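Local coordinates for glycosyl hydrolase (Streptomyces cattleya, PDB 7LR8), which probably hydrolyses the beta-1,4 mannose-N-acetylglucosamine linkage of N-glycan cores as a family GH5_18 glycosidase, at residues 116-121 against 164-169; 123-128 against 174-179. The protein carries 1 engineered substitution. All coordinates share one frame; numbering follows the deposited sequence.

Interaction 1: 116-121 against 164-169; sequences RNLFTD and DPDRVT. With AE3 (2-(2-ethoxyethoxy)ethanol), chain F.
Asp-166 pushes its carboxylate against the turn that starts at Asn-117, and OD2 accepts a hydrogen bond from Leu-118 N at 3.0 Å. The N-H comes from above the carboxylate plane, 57° out of it. Water 1 is also held by OD2 and bridges it to Arg-116 O. The other oxygen, OD1, forms a salt bridge with Arg-115, so the group is gripped at both oxygens. Leu-118 packs its CG against OD2 at 3.2 Å, its side chain crossing the aspartate at about a right angle.

Both polar atoms of the Asn-117 amide are used. Its CG lies anti to the backbone N (chi1 -172°), and OD1 accepts from Phe-119 N at 2.8 Å, in the carbonyl plane. This is an Asx turn, just ahead of helix 122-139, whose N-cap is Asp-121. ND2 donates to Arg-167 O at 3.1 Å; the acceptor lies close to the amide plane, whereas ND2 stands well out of the carbonyl plane of Arg-167. The side chains of Asn-117 and Asp-166 run antiparallel, and amide and carboxylate stack with their planes 28° apart. Two loops of the barrel fold are joined this way, each leading from a strand into a helix.

Beyond the polar part, in one of its two modelled conformers, Val-168 CG1 lies 3.3 Å from Phe-119 CB and also near Thr-120 CG2. The Phe-119 ring turns an edge to Asp-166 O, with CD2 3.6 Å from it; that buried carbonyl oxygen has no hydrogen-bond partner in the model.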
ATOM      1  N   ARG B 116       2.430  -1.800 -12.765  1.00 16.78           N
ATOM      2  CA  ARG B 116       3.569  -2.227 -13.568  1.00 18.78           C
ATOM      3  C   ARG B 116       4.026  -3.568 -13.024  1.00 18.05           C
ATOM      4  O   ARG B 116       4.273  -3.690 -11.823  1.00 18.48           O
ATOM      5  CB  ARG B 116       4.708  -1.201 -13.523  1.00 21.21           C
ATOM      6  CG  ARG B 116       4.406   0.079 -14.279  1.00 15.69           C
ATOM      7  CD  ARG B 116       5.527   1.085 -14.142  1.00 16.80           C
ATOM      8  NE  ARG B 116       5.569   1.717 -12.828  1.00 16.52           N
ATOM      9  CZ  ARG B 116       6.422   2.685 -12.498  1.00 14.66           C
ATOM     10  NH1 ARG B 116       7.317   3.132 -13.396  1.00 16.09           N
ATOM     11  NH2 ARG B 116       6.376   3.221 -11.286  1.00 18.81           N
ATOM     12  N   ASN B 117       4.109  -4.561 -13.910  1.00 16.62           N
ATOM     13  CA  ASN B 117       4.348  -5.951 -13.515  1.00 20.55           C
ATOM     14  C   ASN B 117       5.611  -6.074 -12.661  1.00 15.67           C
ATOM     15  O   ASN B 117       6.683  -5.596 -13.049  1.00 16.07           O
ATOM     16  CB  ASN B 117       4.442  -6.798 -14.797  1.00 18.08           C
ATOM     17  CG  ASN B 117       4.504  -8.295 -14.536  1.00 19.66           C
ATOM     18  OD1 ASN B 117       5.381  -8.761 -13.833  1.00 20.91           O
ATOM     19  ND2 ASN B 117       3.587  -9.058 -15.144  1.00 20.12           N
ATOM     20  N   LEU B 118       5.470  -6.731 -11.490  1.00 14.64           N
ATOM     21  CA  LEU B 118       6.557  -6.823 -10.513  1.00 16.34           C
ATOM     22  C   LEU B 118       7.752  -7.572 -11.064  1.00 18.02           C
ATOM     23  O   LEU B 118       8.879  -7.379 -10.588  1.00 17.80           O
ATOM     24  CB  LEU B 118       6.084  -7.538  -9.235  1.00 16.15           C
ATOM     25  CG  LEU B 118       5.095  -6.786  -8.361  1.00 17.81           C
ATOM     26  CD1 LEU B 118       4.804  -7.648  -7.116  1.00 18.25           C
ATOM     27  CD2 LEU B 118       5.641  -5.409  -7.988  1.00 20.12           C
ATOM     28  N   PHE B 119       7.529  -8.441 -12.049  1.00 16.33           N
ATOM     29  CA  PHE B 119       8.580  -9.309 -12.548  1.00 17.07           C
ATOM     30  C   PHE B 119       9.154  -8.886 -13.893  1.00 17.71           C
ATOM     31  O   PHE B 119      10.258  -9.328 -14.229  1.00 19.20           O
ATOM     32  CB  PHE B 119       8.059 -10.736 -12.666  1.00 14.24           C
ATOM     33  CG  PHE B 119       7.468 -11.266 -11.394  1.00 16.59           C
ATOM     34  CD1 PHE B 119       8.288 -11.640 -10.349  1.00 20.65           C
ATOM     35  CD2 PHE B 119       6.088 -11.364 -11.237  1.00 17.66           C
ATOM     36  CE1 PHE B 119       7.752 -12.126  -9.166  1.00 18.33           C
ATOM     37  CE2 PHE B 119       5.537 -11.862 -10.055  1.00 20.52           C
ATOM     38  CZ  PHE B 119       6.377 -12.234  -9.021  1.00 19.98           C
ATOM     39  N   THR B 120       8.450  -8.053 -14.667  1.00 17.96           N
ATOM     40  CA  THR B 120       8.879  -7.707 -16.023  1.00 17.85           C
ATOM     41  C   THR B 120       8.991  -6.216 -16.319  1.00 18.94           C
ATOM     42  O   THR B 120       9.610  -5.862 -17.338  1.00 19.29           O
ATOM     43  CB  THR B 120       7.934  -8.314 -17.078  1.00 22.29           C
ATOM     44  OG1 THR B 120       6.637  -7.702 -16.981  1.00 22.35           O
ATOM     45  CG2 THR B 120       7.823  -9.837 -16.902  1.00 23.31           C
ATOM     46  N   ASP B 121       8.393  -5.331 -15.521  1.00 16.90           N
ATOM     47  CA  ASP B 121       8.445  -3.917 -15.882  1.00 18.62           C
ATOM     48  C   ASP B 121       9.868  -3.396 -15.739  1.00 18.89           C
ATOM     49  O   ASP B 121      10.454  -3.518 -14.666  1.00 19.13           O
ATOM     50  CB  ASP B 121       7.522  -3.070 -15.019  1.00 17.45           C
ATOM     51  CG  ASP B 121       7.581  -1.609 -15.412  1.00 18.41           C
ATOM     52  OD1 ASP B 121       6.834  -1.226 -16.350  1.00 18.00           O
ATOM     53  OD2 ASP B 121       8.401  -0.853 -14.831  1.00 16.35           O
ATOM     54  N   ASP B 164      -5.244 -11.105  -8.172  1.00 19.55           N
ATOM     55  CA  ASP B 164      -4.894 -10.092  -9.163  1.00 18.88           C
ATOM     56  C   ASP B 164      -3.418 -10.238  -9.509  1.00 18.92           C
ATOM     57  O   ASP B 164      -2.619  -9.337  -9.223  1.00 19.97           O
ATOM     58  CB  ASP B 164      -5.215  -8.699  -8.615  1.00 20.25           C
ATOM     59  CG  ASP B 164      -5.023  -7.587  -9.653  1.00 22.40           C
ATOM     60  OD1 ASP B 164      -4.923  -7.861 -10.870  1.00 25.50           O
ATOM     61  OD2 ASP B 164      -4.979  -6.424  -9.218  1.00 26.45           O
ATOM     62  N   PRO B 165      -3.020 -11.352 -10.114  1.00 18.53           N
ATOM     63  CA  PRO B 165      -1.595 -11.653 -10.242  1.00 17.44           C
ATOM     64  C   PRO B 165      -0.921 -10.856 -11.348  1.00 19.59           C
ATOM     65  O   PRO B 165      -1.556 -10.365 -12.290  1.00 21.83           O
ATOM     66  CB  PRO B 165      -1.580 -13.146 -10.563  1.00 23.27           C
ATOM     67  CG  PRO B 165      -2.869 -13.360 -11.302  1.00 28.13           C
ATOM     68  CD  PRO B 165      -3.861 -12.434 -10.650  1.00 24.55           C
ATOM     69  N   ASP B 166       0.396 -10.727 -11.186  1.00 16.79           N
ATOM     70  CA  ASP B 166       1.305 -10.242 -12.229  1.00 20.21           C
ATOM     71  C   ASP B 166       1.844 -11.481 -12.925  1.00 26.85           C
ATOM     72  O   ASP B 166       2.783 -12.124 -12.439  1.00 25.62           O
ATOM     73  CB  ASP B 166       2.447  -9.415 -11.646  1.00 22.77           C
ATOM     74  CG  ASP B 166       2.027  -8.022 -11.265  1.00 20.77           C
ATOM     75  OD1 ASP B 166       0.997  -7.555 -11.786  1.00 21.18           O
ATOM     76  OD2 ASP B 166       2.730  -7.402 -10.445  1.00 18.79           O
ATOM     77  N   ARG B 167       1.257 -11.819 -14.065  1.00 28.29           N
ATOM     78  CA  ARG B 167       1.569 -13.081 -14.711  1.00 32.39           C
ATOM     79  C   ARG B 167       2.939 -13.036 -15.376  1.00 26.21           C
ATOM     80  O   ARG B 167       3.360 -12.004 -15.911  1.00 25.07           O
ATOM     81  CB  ARG B 167       0.480 -13.437 -15.721  1.00 38.84           C
ATOM     82  CG  ARG B 167      -0.828 -13.788 -15.024  1.00 48.03           C
ATOM     83  CD  ARG B 167      -1.834 -14.475 -15.926  1.00 57.27           C
ATOM     84  NE  ARG B 167      -3.088 -14.698 -15.210  1.00 66.83           N
ATOM     85  CZ  ARG B 167      -3.999 -13.753 -14.995  1.00 75.65           C
ATOM     86  NH1 ARG B 167      -3.804 -12.522 -15.448  1.00 79.27           N
ATOM     87  NH2 ARG B 167      -5.111 -14.039 -14.328  1.00 78.53           N
ATOM     88  N   VAL B 168       3.642 -14.165 -15.332  0.65 24.70           N
ATOM     89  CA  VAL B 168       4.962 -14.287 -15.935  0.65 25.04           C
ATOM     90  C   VAL B 168       5.138 -15.712 -16.426  0.65 24.54           C
ATOM     91  O   VAL B 168       4.566 -16.653 -15.870  0.65 21.18           O
ATOM     92  CB  VAL B 168       6.090 -13.932 -14.939  0.65 25.81           C
ATOM     93  CG1 VAL B 168       6.274 -12.448 -14.890  0.65 30.04           C
ATOM     94  CG2 VAL B 168       5.777 -14.518 -13.550  0.65 27.69           C
ATOM     95  N   THR B 169       5.955 -15.869 -17.458  1.00 23.30           N
ATOM     96  CA  THR B 169       6.337 -17.196 -17.903  1.00 21.18           C
ATOM     97  C   THR B 169       7.434 -17.718 -16.986  1.00 24.47           C
ATOM     98  O   THR B 169       8.067 -16.942 -16.268  1.00 23.15           O
ATOM     99  CB  THR B 169       6.839 -17.165 -19.345  1.00 23.92           C
ATOM    100  OG1 THR B 169       8.112 -16.503 -19.404  1.00 25.03           O
ATOM    101  CG2 THR B 169       5.845 -16.440 -20.243  1.00 26.39           C
TER
HETATM  102  C1  AE3 F 601      17.600  -5.603 -19.855  1.00 67.96           C
HETATM  103  C2  AE3 F 601      16.200  -5.316 -20.390  1.00 68.30           C
HETATM  104  O2  AE3 F 601      15.516  -4.480 -19.502  1.00 64.60           O
HETATM  105  C3  AE3 F 601      14.184  -4.854 -19.306  1.00 62.63           C
HETATM  106  C4  AE3 F 601      14.019  -5.372 -17.879  1.00 59.42           C
HETATM  107  O3  AE3 F 601      12.974  -6.303 -17.829  1.00 58.52           O
HETATM  108  C5  AE3 F 601      12.689  -6.775 -16.542  1.00 55.30           C
HETATM  109  C6  AE3 F 601      13.318  -8.153 -16.339  1.00 52.83           C
HETATM  110  O4  AE3 F 601      14.624  -8.010 -15.852  1.00 50.62           O
HETATM  111  O   HOH W   1       2.165  -4.775 -10.260  1.00 19.81           O

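Interaction 2: 123-128 against 174-179; sequences DVVSGQ and GDWLRR. With AE3 (2-(2-ethoxyethoxy)ethanol), chain F.
Trp-176 NE1 donates to Gln-128 OE1 at 2.8 Å, a fairly straight bond. It ties together helices 122-139 and 170-187, two neighbouring helices on the outside of the (beta/alpha)8 barrel typical of GH5 enzymes; the axes of the two segments come within 11.0 Å of each other, their N-to-C directions 35° apart. The acceptor lies in the indole plane, while seen from the amide the donor is tilted out of the carbonyl plane. Amide and ring planes stand 66° apart, and the side chains cross at about a right angle. The amide has a second partner, Leu-118 O at NE2, consistent with the way it is turned.

CG of Trp-176 is anti to the backbone N (chi1 -179°), and the indole comes edge-on to helix 122-139. Val-125 CG2 meets this edge in plane, 3.7 Å from CD1. The other methyl of this valine, CG1, sits over one face of the Arg-179 guanidinium, offset toward the rim. Arg-179 is stretched out from CG to NE, and its NH2 lies 3.9 Å from Ser-126 CB. At the edge of the same guanidinium, NH1 donates to O4 of the bound 2-(2-ethoxyethoxy)ethanol at 3.0 Å.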
ATOM      1  N   ASP B 123      11.252  -0.498 -15.216  1.00 16.97           N
ATOM      2  CA  ASP B 123      11.544   0.470 -14.164  1.00 16.60           C
ATOM      3  C   ASP B 123      11.295  -0.109 -12.772  1.00 20.08           C
ATOM      4  O   ASP B 123      12.078   0.150 -11.853  1.00 18.86           O
ATOM      5  CB  ASP B 123      10.735   1.748 -14.389  1.00 16.89           C
ATOM      6  CG  ASP B 123      11.175   2.492 -15.651  1.00 21.91           C
ATOM      7  OD1 ASP B 123      12.398   2.528 -15.914  1.00 22.31           O
ATOM      8  OD2 ASP B 123      10.305   3.023 -16.378  1.00 21.89           O
ATOM      9  N   VAL B 124      10.247  -0.920 -12.600  1.00 16.91           N
ATOM     10  CA  VAL B 124      10.023  -1.558 -11.302  1.00 15.37           C
ATOM     11  C   VAL B 124      11.161  -2.512 -10.981  1.00 14.89           C
ATOM     12  O   VAL B 124      11.649  -2.557  -9.844  1.00 18.01           O
ATOM     13  CB  VAL B 124       8.672  -2.287 -11.281  1.00 14.72           C
ATOM     14  CG1 VAL B 124       8.561  -3.184  -9.994  1.00 14.92           C
ATOM     15  CG2 VAL B 124       7.542  -1.276 -11.354  1.00 15.82           C
ATOM     16  N   VAL B 125      11.601  -3.278 -11.979  1.00 17.18           N
ATOM     17  CA  VAL B 125      12.655  -4.264 -11.772  1.00 15.71           C
ATOM     18  C   VAL B 125      13.976  -3.575 -11.470  1.00 18.25           C
ATOM     19  O   VAL B 125      14.738  -4.018 -10.609  1.00 19.22           O
ATOM     20  CB  VAL B 125      12.755  -5.203 -12.987  1.00 21.25           C
ATOM     21  CG1 VAL B 125      14.031  -6.050 -12.914  1.00 25.40           C
ATOM     22  CG2 VAL B 125      11.545  -6.108 -13.035  1.00 16.68           C
ATOM     23  N   SER B 126      14.263  -2.464 -12.148  1.00 17.67           N
ATOM     24  CA  SER B 126      15.470  -1.727 -11.805  1.00 18.32           C
ATOM     25  C   SER B 126      15.361  -1.174 -10.390  1.00 19.07           C
ATOM     26  O   SER B 126      16.350  -1.144  -9.644  1.00 19.29           O
ATOM     27  CB  SER B 126      15.702  -0.612 -12.836  1.00 22.77           C
ATOM     28  OG  SER B 126      16.375   0.501 -12.271  1.00 33.97           O
ATOM     29  N   GLY B 127      14.162  -0.741 -10.005  1.00 16.86           N
ATOM     30  CA  GLY B 127      13.963  -0.262  -8.646  1.00 16.96           C
ATOM     31  C   GLY B 127      14.161  -1.346  -7.602  1.00 18.06           C
ATOM     32  O   GLY B 127      14.743  -1.093  -6.543  1.00 16.51           O
ATOM     33  N   GLN B 128      13.673  -2.558  -7.884  1.00 14.31           N
ATOM     34  CA  GLN B 128      13.840  -3.680  -6.951  1.00 13.73           C
ATOM     35  C   GLN B 128      15.305  -4.056  -6.806  1.00 15.39           C
ATOM     36  O   GLN B 128      15.774  -4.328  -5.691  1.00 16.04           O
ATOM     37  CB  GLN B 128      13.064  -4.903  -7.423  1.00 17.85           C
ATOM     38  CG  GLN B 128      11.560  -4.750  -7.469  1.00 16.73           C
ATOM     39  CD  GLN B 128      10.956  -5.815  -8.341  1.00 18.23           C
ATOM     40  OE1 GLN B 128      11.614  -6.312  -9.257  1.00 16.18           O
ATOM     41  NE2 GLN B 128       9.712  -6.190  -8.059  1.00 16.95           N
ATOM     42  N   GLY B 174      12.676 -16.980 -14.037  1.00 21.76           N
ATOM     43  CA  GLY B 174      14.079 -17.304 -13.834  1.00 20.92           C
ATOM     44  C   GLY B 174      14.995 -16.132 -14.129  1.00 24.43           C
ATOM     45  O   GLY B 174      15.960 -15.884 -13.398  1.00 23.80           O
ATOM     46  N   ASP B 175      14.708 -15.395 -15.204  1.00 22.23           N
ATOM     47  CA  ASP B 175      15.504 -14.215 -15.533  1.00 25.52           C
ATOM     48  C   ASP B 175      15.408 -13.162 -14.435  1.00 21.63           C
ATOM     49  O   ASP B 175      16.417 -12.543 -14.070  1.00 21.23           O
ATOM     50  CB  ASP B 175      15.059 -13.633 -16.877  1.00 25.70           C
ATOM     51  CG  ASP B 175      15.533 -14.458 -18.069  1.00 29.74           C
ATOM     52  OD1 ASP B 175      16.500 -15.226 -17.929  1.00 35.36           O
ATOM     53  OD2 ASP B 175      14.941 -14.319 -19.161  1.00 34.07           O
ATOM     54  N   TRP B 176      14.202 -12.943 -13.898  1.00 19.22           N
ATOM     55  CA  TRP B 176      14.014 -11.980 -12.817  1.00 16.95           C
ATOM     56  C   TRP B 176      14.797 -12.392 -11.577  1.00 17.56           C
ATOM     57  O   TRP B 176      15.490 -11.572 -10.963  1.00 17.79           O
ATOM     58  CB  TRP B 176      12.524 -11.854 -12.488  1.00 17.91           C
ATOM     59  CG  TRP B 176      12.218 -10.867 -11.417  1.00 17.86           C
ATOM     60  CD1 TRP B 176      12.129  -9.502 -11.552  1.00 17.33           C
ATOM     61  CD2 TRP B 176      11.959 -11.154 -10.044  1.00 18.81           C
ATOM     62  NE1 TRP B 176      11.820  -8.932 -10.337  1.00 16.06           N
ATOM     63  CE2 TRP B 176      11.704  -9.925  -9.397  1.00 14.70           C
ATOM     64  CE3 TRP B 176      11.904 -12.339  -9.296  1.00 17.99           C
ATOM     65  CZ2 TRP B 176      11.424  -9.839  -8.033  1.00 14.61           C
ATOM     66  CZ3 TRP B 176      11.605 -12.259  -7.931  1.00 19.32           C
ATOM     67  CH2 TRP B 176      11.365 -11.021  -7.317  1.00 18.44           C
ATOM     68  N   LEU B 177      14.681 -13.666 -11.188  1.00 17.37           N
ATOM     69  CA  LEU B 177      15.411 -14.158 -10.026  1.00 18.27           C
ATOM     70  C   LEU B 177      16.908 -13.918 -10.180  1.00 19.07           C
ATOM     71  O   LEU B 177      17.572 -13.458  -9.243  1.00 19.05           O
ATOM     72  CB  LEU B 177      15.135 -15.647  -9.836  1.00 17.18           C
ATOM     73  CG  LEU B 177      13.776 -16.064  -9.275  1.00 17.04           C
ATOM     74  CD1 LEU B 177      13.702 -17.595  -9.288  1.00 17.09           C
ATOM     75  CD2 LEU B 177      13.605 -15.523  -7.874  1.00 20.13           C
ATOM     76  N   ARG B 178      17.465 -14.243 -11.351  1.00 19.71           N
ATOM     77  CA  ARG B 178      18.902 -14.063 -11.550  1.00 24.41           C
ATOM     78  C   ARG B 178      19.292 -12.596 -11.439  1.00 22.41           C
ATOM     79  O   ARG B 178      20.350 -12.264 -10.887  1.00 22.80           O
ATOM     80  CB  ARG B 178      19.328 -14.630 -12.903  1.00 27.83           C
ATOM     81  CG  ARG B 178      19.646 -16.116 -12.834  1.00 39.56           C
ATOM     82  CD  ARG B 178      20.033 -16.679 -14.187  1.00 49.89           C
ATOM     83  NE  ARG B 178      18.859 -16.874 -15.029  1.00 58.43           N
ATOM     84  CZ  ARG B 178      18.209 -18.027 -15.147  1.00 56.05           C
ATOM     85  NH1 ARG B 178      17.147 -18.110 -15.935  1.00 60.55           N
ATOM     86  NH2 ARG B 178      18.627 -19.095 -14.484  1.00 51.18           N
ATOM     87  N   ARG B 179      18.448 -11.702 -11.958  1.00 20.94           N
ATOM     88  CA  ARG B 179      18.733 -10.276 -11.850  1.00 20.29           C
ATOM     89  C   ARG B 179      18.676  -9.813 -10.400  1.00 19.90           C
ATOM     90  O   ARG B 179      19.536  -9.041  -9.958  1.00 20.31           O
ATOM     91  CB  ARG B 179      17.751  -9.486 -12.705  1.00 26.82           C
ATOM     92  CG  ARG B 179      17.985  -8.000 -12.668  1.00 24.63           C
ATOM     93  CD  ARG B 179      17.474  -7.356 -13.924  1.00 34.48           C
ATOM     94  NE  ARG B 179      17.734  -5.927 -13.894  1.00 29.71           N
ATOM     95  CZ  ARG B 179      17.072  -5.037 -14.622  1.00 29.55           C
ATOM     96  NH1 ARG B 179      16.113  -5.440 -15.448  1.00 27.96           N
ATOM     97  NH2 ARG B 179      17.376  -3.750 -14.522  1.00 33.99           N
TER
HETATM   98  C1  AE3 F 601      17.600  -5.603 -19.855  1.00 67.96           C
HETATM   99  C2  AE3 F 601      16.200  -5.316 -20.390  1.00 68.30           C
HETATM  100  O2  AE3 F 601      15.516  -4.480 -19.502  1.00 64.60           O
HETATM  101  C3  AE3 F 601      14.184  -4.854 -19.306  1.00 62.63           C
HETATM  102  C4  AE3 F 601      14.019  -5.372 -17.879  1.00 59.42           C
HETATM  103  O3  AE3 F 601      12.974  -6.303 -17.829  1.00 58.52           O
HETATM  104  C5  AE3 F 601      12.689  -6.775 -16.542  1.00 55.30           C
HETATM  105  C6  AE3 F 601      13.318  -8.153 -16.339  1.00 52.83           C
HETATM  106  O4  AE3 F 601      14.624  -8.010 -15.852  1.00 50.62           O

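Overall arrangement
Both contacts concern the same pair of helices, 122-139 and 170-187: interaction 1 links the loops that lead into them, interaction 2 the helices themselves. Their centres are 11 Å apart, and they touch directly. Leu-118 O probably accepts a hydrogen bond from Gln-128 NE2 at 2.9 Å, and the rings of Phe-119 and Trp-176 meet edge-to-face. One 2-(2-ethoxyethoxy)ethanol molecule lies against both, touching Thr-120 and Phe-119 as well as Val-125 and Arg-179. The sugar site is near but separate: the side chain of Leu-118 is about 9 Å from that of His-99, which binds N-acetylglucosamine, and that of Trp-176 about 10 Å from the engineered Ala-153.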